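Local atomic coordinates of uncharacterized protein (PDB entry 4IRT), a protein that is of unknown function but is a putative neuraminidase with a BNR repeat-like beta-propeller domain. Residues A[85-90]-A[154-159]; A[221-224]-A[228-231]. All coordinates share one frame; numbering follows the deposited sequence.

Contact 1 (A[85-90]-A[154-159]); sequences YIHVSF and NRYSLK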
loop_
_atom_site.group_PDB
_atom_site.type_symbol
_atom_site.label_atom_id
_atom_site.label_comp_id
_atom_site.label_asym_id
_atom_site.label_seq_id
_atom_site.Cartn_x
_atom_site.Cartn_y
_atom_site.Cartn_z
ATOM N N TYR A 85 -4.373 -10.651 -17.453
ATOM C CA TYR A 85 -2.960 -10.321 -17.692
ATOM C C TYR A 85 -2.360 -9.750 -16.409
ATOM O O TYR A 85 -2.985 -8.943 -15.730
ATOM C CB TYR A 85 -2.772 -9.301 -18.829
ATOM C CG TYR A 85 -3.046 -9.859 -20.185
ATOM C CD1 TYR A 85 -4.322 -9.838 -20.721
ATOM C CD2 TYR A 85 -2.027 -10.402 -20.941
ATOM C CE1 TYR A 85 -4.585 -10.371 -21.975
ATOM C CE2 TYR A 85 -2.269 -10.943 -22.190
ATOM C CZ TYR A 85 -3.549 -10.928 -22.706
ATOM O OH TYR A 85 -3.788 -11.478 -23.953
ATOM N N ILE A 86 -1.167 -10.217 -16.062
ATOM C CA ILE A 86 -0.410 -9.595 -14.995
ATOM C C ILE A 86 0.209 -8.302 -15.542
ATOM O O ILE A 86 0.806 -8.312 -16.625
ATOM C CB ILE A 86 0.747 -10.474 -14.469
ATOM C CG1 ILE A 86 0.252 -11.822 -13.947
ATOM C CG2 ILE A 86 1.513 -9.723 -13.382
ATOM C CD1 ILE A 86 1.355 -12.825 -13.663
ATOM N N HIS A 87 0.022 -7.199 -14.811
ATOM C CA HIS A 87 0.748 -5.968 -15.031
ATOM C C HIS A 87 1.706 -5.797 -13.851
ATOM O O HIS A 87 1.293 -5.953 -12.709
ATOM C CB HIS A 87 -0.204 -4.787 -15.029
ATOM C CG HIS A 87 -1.190 -4.806 -16.146
ATOM N ND1 HIS A 87 -1.195 -3.865 -17.153
ATOM C CD2 HIS A 87 -2.195 -5.670 -16.431
ATOM C CE1 HIS A 87 -2.170 -4.141 -18.002
ATOM N NE2 HIS A 87 -2.808 -5.214 -17.573
ATOM N N VAL A 88 2.960 -5.463 -14.125
ATOM C CA VAL A 88 3.941 -5.356 -13.067
ATOM C C VAL A 88 4.906 -4.203 -13.332
ATOM O O VAL A 88 5.380 -4.003 -14.448
ATOM C CB VAL A 88 4.693 -6.692 -12.860
ATOM C CG1 VAL A 88 5.537 -7.035 -14.073
ATOM C CG2 VAL A 88 5.531 -6.655 -11.594
ATOM N N SER A 89 5.196 -3.454 -12.278
ATOM C CA SER A 89 6.087 -2.318 -12.344
ATOM C C SER A 89 7.006 -2.402 -11.128
ATOM O O SER A 89 6.565 -2.728 -10.027
ATOM C CB SER A 89 5.273 -1.004 -12.400
ATOM O OG SER A 89 6.109 0.128 -12.623
ATOM N N PHE A 90 8.288 -2.129 -11.329
ATOM C CA PHE A 90 9.290 -2.488 -10.328
ATOM C C PHE A 90 10.549 -1.656 -10.407
ATOM O O PHE A 90 10.842 -1.073 -11.434
ATOM C CB PHE A 90 9.687 -3.946 -10.490
ATOM C CG PHE A 90 10.035 -4.333 -11.897
ATOM C CD1 PHE A 90 9.057 -4.594 -12.822
ATOM C CD2 PHE A 90 11.363 -4.442 -12.292
ATOM C CE1 PHE A 90 9.386 -4.937 -14.127
ATOM C CE2 PHE A 90 11.707 -4.793 -13.606
ATOM C CZ PHE A 90 10.714 -5.051 -14.514
ATOM N N ASN A 154 -2.746 7.309 -14.184
ATOM C CA ASN A 154 -3.103 6.796 -15.489
ATOM C C ASN A 154 -4.177 5.731 -15.384
ATOM O O ASN A 154 -4.375 5.138 -14.326
ATOM C CB ASN A 154 -1.897 6.119 -16.123
ATOM C CG ASN A 154 -0.744 7.059 -16.389
ATOM O OD1 ASN A 154 -0.915 8.258 -16.587
ATOM N ND2 ASN A 154 0.465 6.490 -16.415
ATOM N N ARG A 155 -4.822 5.458 -16.515
ATOM C CA ARG A 155 -5.821 4.414 -16.623
ATOM C C ARG A 155 -5.522 3.497 -17.794
ATOM O O ARG A 155 -5.159 3.958 -18.879
ATOM C CB ARG A 155 -7.231 4.993 -16.789
ATOM C CG ARG A 155 -8.330 3.931 -16.933
ATOM C CD ARG A 155 -9.698 4.590 -16.899
ATOM N NE ARG A 155 -10.816 3.702 -17.245
ATOM C CZ ARG A 155 -12.082 4.119 -17.355
ATOM N NH1 ARG A 155 -12.404 5.403 -17.151
ATOM N NH2 ARG A 155 -13.034 3.272 -17.702
ATOM N N TYR A 156 -5.703 2.199 -17.576
ATOM C CA TYR A 156 -5.528 1.188 -18.619
ATOM C C TYR A 156 -6.882 0.742 -19.111
ATOM O O TYR A 156 -7.670 0.183 -18.350
ATOM C CB TYR A 156 -4.788 -0.024 -18.083
ATOM C CG TYR A 156 -4.529 -1.093 -19.124
ATOM C CD1 TYR A 156 -3.571 -0.899 -20.118
ATOM C CD2 TYR A 156 -5.223 -2.294 -19.109
ATOM C CE1 TYR A 156 -3.303 -1.877 -21.071
ATOM C CE2 TYR A 156 -4.960 -3.289 -20.062
ATOM C CZ TYR A 156 -4.004 -3.065 -21.030
ATOM O OH TYR A 156 -3.734 -4.019 -21.970
ATOM N N SER A 157 -7.153 1.004 -20.385
ATOM C CA SER A 157 -8.424 0.614 -20.993
ATOM C C SER A 157 -8.265 -0.800 -21.492
ATOM O O SER A 157 -7.456 -1.061 -22.367
ATOM C CB SER A 157 -8.784 1.530 -22.156
ATOM O OG SER A 157 -9.889 0.991 -22.884
ATOM N N LEU A 158 -9.040 -1.705 -20.933
ATOM C CA LEU A 158 -8.982 -3.105 -21.322
ATOM C C LEU A 158 -9.400 -3.229 -22.776
ATOM O O LEU A 158 -8.834 -4.028 -23.529
ATOM C CB LEU A 158 -9.914 -3.923 -20.417
ATOM C CG LEU A 158 -9.713 -5.427 -20.400
ATOM C CD1 LEU A 158 -8.274 -5.778 -20.016
ATOM C CD2 LEU A 158 -10.722 -6.019 -19.426
ATOM N N LYS A 159 -10.370 -2.406 -23.165
ATOM C CA LYS A 159 -10.919 -2.395 -24.519
ATOM C C LYS A 159 -9.868 -2.065 -25.576
ATOM O O LYS A 159 -9.709 -2.806 -26.547
ATOM C CB LYS A 159 -12.071 -1.385 -24.597
ATOM C CG LYS A 159 -13.082 -1.641 -25.703
ATOM C CD LYS A 159 -14.484 -1.265 -25.233
ATOM C CE LYS A 159 -15.548 -1.581 -26.272
ATOM N NZ LYS A 159 -15.606 -0.541 -27.335
#
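The imidazole of His87 drives its CE1 corner into the face of the Tyr156 ring, a T-shaped stack between two antiparallel sheets of the propeller. CE1 stands 3.5 Å above the phenol plane, over its centre, so it is nearly equidistant from all six ring carbons; the nearest is Tyr156 CE2, 3.6 Å from His87 CE1. The planes meet at 70° with the centroids 4.7 Å apart. With its CG anti to the backbone N (chi1 -178°), Tyr156 presents its ring face to His87, and the two side chains together span the 10.2 Å between their CA atoms. Leu137 packs against both side chains and Arg101 touches both, so this part is tight and buried. At the partly exposed end Tyr85 and Leu158 face each other loosely, Tyr85 CD1 coming no closer than 5.7 Å to Leu158 CD1. Replacing Tyr156 by an alanine is likely to open a gap at the CE1 edge of the imidazole and deprive it of its aromatic partner. NE2 is hydrogen-bonded to Asp81 OD2 and ND1 to Tyr99 OH, which together hold the imidazole's rotation, and the C-H between those two nitrogens, probably polarised by them, is what the pi cloud receives.

Contact 2 (A[221-224]-A[228-231]); sequences WYKT and RYEL. With EDO (1,2-ethanediol), chain M.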
loop_
_atom_site.group_PDB
_atom_site.type_symbol
_atom_site.label_atom_id
_atom_site.label_comp_id
_atom_site.label_asym_id
_atom_site.label_seq_id
_atom_site.Cartn_x
_atom_site.Cartn_y
_atom_site.Cartn_z
ATOM N N TRP A 221 -13.412 14.867 -8.584
ATOM C CA TRP A 221 -13.089 14.506 -7.207
ATOM C C TRP A 221 -13.982 15.264 -6.233
ATOM O O TRP A 221 -14.290 16.425 -6.477
ATOM C CB TRP A 221 -11.605 14.800 -6.931
ATOM C CG TRP A 221 -10.733 13.840 -7.684
ATOM C CD1 TRP A 221 -10.314 13.956 -8.995
ATOM C CD2 TRP A 221 -10.249 12.584 -7.216
ATOM N NE1 TRP A 221 -9.598 12.838 -9.365
ATOM C CE2 TRP A 221 -9.518 11.990 -8.287
ATOM C CE3 TRP A 221 -10.337 11.900 -5.986
ATOM C CZ2 TRP A 221 -8.889 10.760 -8.166
ATOM C CZ3 TRP A 221 -9.696 10.682 -5.859
ATOM C CH2 TRP A 221 -8.962 10.128 -6.945
ATOM N N TYR A 222 -14.396 14.580 -5.157
ATOM C CA TYR A 222 -15.364 15.083 -4.166
ATOM C C TYR A 222 -14.862 15.013 -2.734
ATOM O O TYR A 222 -14.017 14.194 -2.402
ATOM C CB TYR A 222 -16.680 14.303 -4.279
ATOM C CG TYR A 222 -17.471 14.719 -5.516
ATOM C CD1 TYR A 222 -17.156 14.211 -6.772
ATOM C CD2 TYR A 222 -18.505 15.656 -5.427
ATOM C CE1 TYR A 222 -17.855 14.609 -7.903
ATOM C CE2 TYR A 222 -19.228 16.042 -6.551
ATOM C CZ TYR A 222 -18.894 15.522 -7.790
ATOM O OH TYR A 222 -19.570 15.937 -8.923
ATOM N N LYS A 223 -15.425 15.872 -1.894
ATOM C CA LYS A 223 -15.277 15.764 -0.458
ATOM C C LYS A 223 -16.409 14.887 0.064
ATOM O O LYS A 223 -17.416 14.696 -0.622
ATOM C CB LYS A 223 -15.357 17.148 0.183
ATOM C CG LYS A 223 -14.297 18.128 -0.316
ATOM C CD LYS A 223 -14.251 19.377 0.559
ATOM C CE LYS A 223 -13.177 20.350 0.103
ATOM N NZ LYS A 223 -12.886 21.457 1.065
ATOM N N THR A 224 -16.242 14.377 1.277
ATOM C CA THR A 224 -17.279 13.571 1.931
ATOM C C THR A 224 -18.588 14.346 2.088
ATOM O O THR A 224 -19.691 13.759 2.076
ATOM C CB THR A 224 -16.878 13.125 3.351
ATOM O OG1 THR A 224 -16.606 14.280 4.146
ATOM C CG2 THR A 224 -15.677 12.164 3.335
ATOM N N ARG A 228 -17.853 19.222 -4.935
ATOM C CA ARG A 228 -16.872 18.875 -5.955
ATOM C C ARG A 228 -15.642 19.746 -5.811
ATOM O O ARG A 228 -15.739 20.957 -5.748
ATOM C CB ARG A 228 -17.439 19.106 -7.335
ATOM C CG ARG A 228 -16.484 18.684 -8.424
ATOM C CD ARG A 228 -17.179 18.631 -9.756
ATOM N NE ARG A 228 -16.227 18.926 -10.807
ATOM C CZ ARG A 228 -16.551 19.154 -12.076
ATOM N NH1 ARG A 228 -17.825 19.116 -12.469
ATOM N NH2 ARG A 228 -15.585 19.414 -12.954
ATOM N N TYR A 229 -14.473 19.140 -5.768
ATOM C CA TYR A 229 -13.226 19.914 -5.765
ATOM C C TYR A 229 -12.979 20.695 -7.060
ATOM O O TYR A 229 -13.219 20.201 -8.179
ATOM C CB TYR A 229 -12.029 18.974 -5.606
ATOM C CG TYR A 229 -11.715 18.514 -4.216
ATOM C CD1 TYR A 229 -11.035 19.340 -3.336
ATOM C CD2 TYR A 229 -11.955 17.195 -3.822
ATOM C CE1 TYR A 229 -10.682 18.906 -2.087
ATOM C CE2 TYR A 229 -11.598 16.751 -2.552
ATOM C CZ TYR A 229 -10.936 17.600 -1.694
ATOM O OH TYR A 229 -10.554 17.183 -0.429
ATOM N N GLU A 230 -12.488 21.917 -6.903
ATOM C CA GLU A 230 -11.832 22.597 -8.006
ATOM C C GLU A 230 -10.391 22.115 -7.963
ATOM O O GLU A 230 -9.718 22.256 -6.931
ATOM C CB GLU A 230 -11.931 24.104 -7.833
ATOM C CG GLU A 230 -13.392 24.537 -7.757
ATOM C CD GLU A 230 -13.624 25.998 -8.113
ATOM O OE1 GLU A 230 -13.031 26.488 -9.106
ATOM O OE2 GLU A 230 -14.423 26.648 -7.403
ATOM N N LEU A 231 -9.929 21.505 -9.052
ATOM C CA LEU A 231 -8.585 20.935 -9.088
ATOM C C LEU A 231 -7.547 21.990 -9.475
ATOM O O LEU A 231 -7.851 22.943 -10.192
ATOM C CB LEU A 231 -8.511 19.730 -10.059
ATOM C CG LEU A 231 -9.529 18.623 -9.766
ATOM C CD1 LEU A 231 -9.557 17.619 -10.900
ATOM C CD2 LEU A 231 -9.210 17.930 -8.432
HETATM C C1 EDO M . -19.760 13.006 -2.013
HETATM O O1 EDO M . -18.458 12.381 -1.982
HETATM C C2 EDO M . -20.912 12.009 -1.918
HETATM O O2 EDO M . -20.807 11.269 -0.695
HETATM O O HOH W 1 -13.217 17.569 -9.525
#
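An Asp-box sequence, the Ser-X-Asp-X-Gly-X-Thr-Trp motif of sialidase-like propellers, runs from Ser214 to Trp221, and this contact is where the chain leaves it and folds back on itself. A single beta bridge pairs Tyr222 with Arg228, their CA atoms 4.5 Å apart. Its one direct hydrogen bond runs from Tyr229 N to Trp221 O (2.8 Å, 155° at the hydrogen), while a water accepts from Trp221 N and donates to Tyr229 O. On one flank Arg228 CA lies over the face of the Tyr222 ring, 4.0 Å from its centroid, a CH-pi contact. With CG anti to its backbone N (chi1 -177°), the extended Arg228 chain then passes obliquely over the same face toward its rim, as far as the hydroxyl: CB is 3.6 Å from Tyr222 CE2, and CD comes to 3.7 Å from Tyr222 OH. Tyr229 is used on a face and on an edge. Lys223 CG sits over the face, again at 4.0 Å from the centroid, and the aliphatic chain continues until CE is 3.6 Å from Tyr229 CE1; the lysine NZ goes on to Asn237 O. At the edge, near the ring plane, lies Trp221 O. Leu231 CD2 touches Trp221 CD1 more loosely. A 1,2-ethanediol, probably from crystallisation, donates to Lys223 O. The whole turn lies between strands 206-214 and 239-242: Tyr229 OH is hydrogen-bonded to the backbone Tyr211 O and Glu239 N, while the indole, tied through NE1 to Gly218 O, packs on Ala212, on Leu193 of strand 191-198 and on Gln167 of strand 162-167.

Overall arrangement
Contact 1 comes first along the chain and closes before contact 2 opens. Their centres are 26 Å apart and their nearest atoms about 9 Å, without touching. Contact 1 joins the faces of two neighbouring propeller sheets, through strands 86-90 and 151-157, at a buried ring pair; contact 2 is a peripheral turn in the loop linking strands 206-214 and 239-242 of the following sheet, farther from the centre of the chain (23 Å against 17 Å). It touches the sheet before its own: one of that sheet's two outermost strands, 162-167, meets Trp221 and Leu231, and Arg155 touches Asn217 of the Asp box. This is consistent with a beta-propeller built from successive antiparallel sheets.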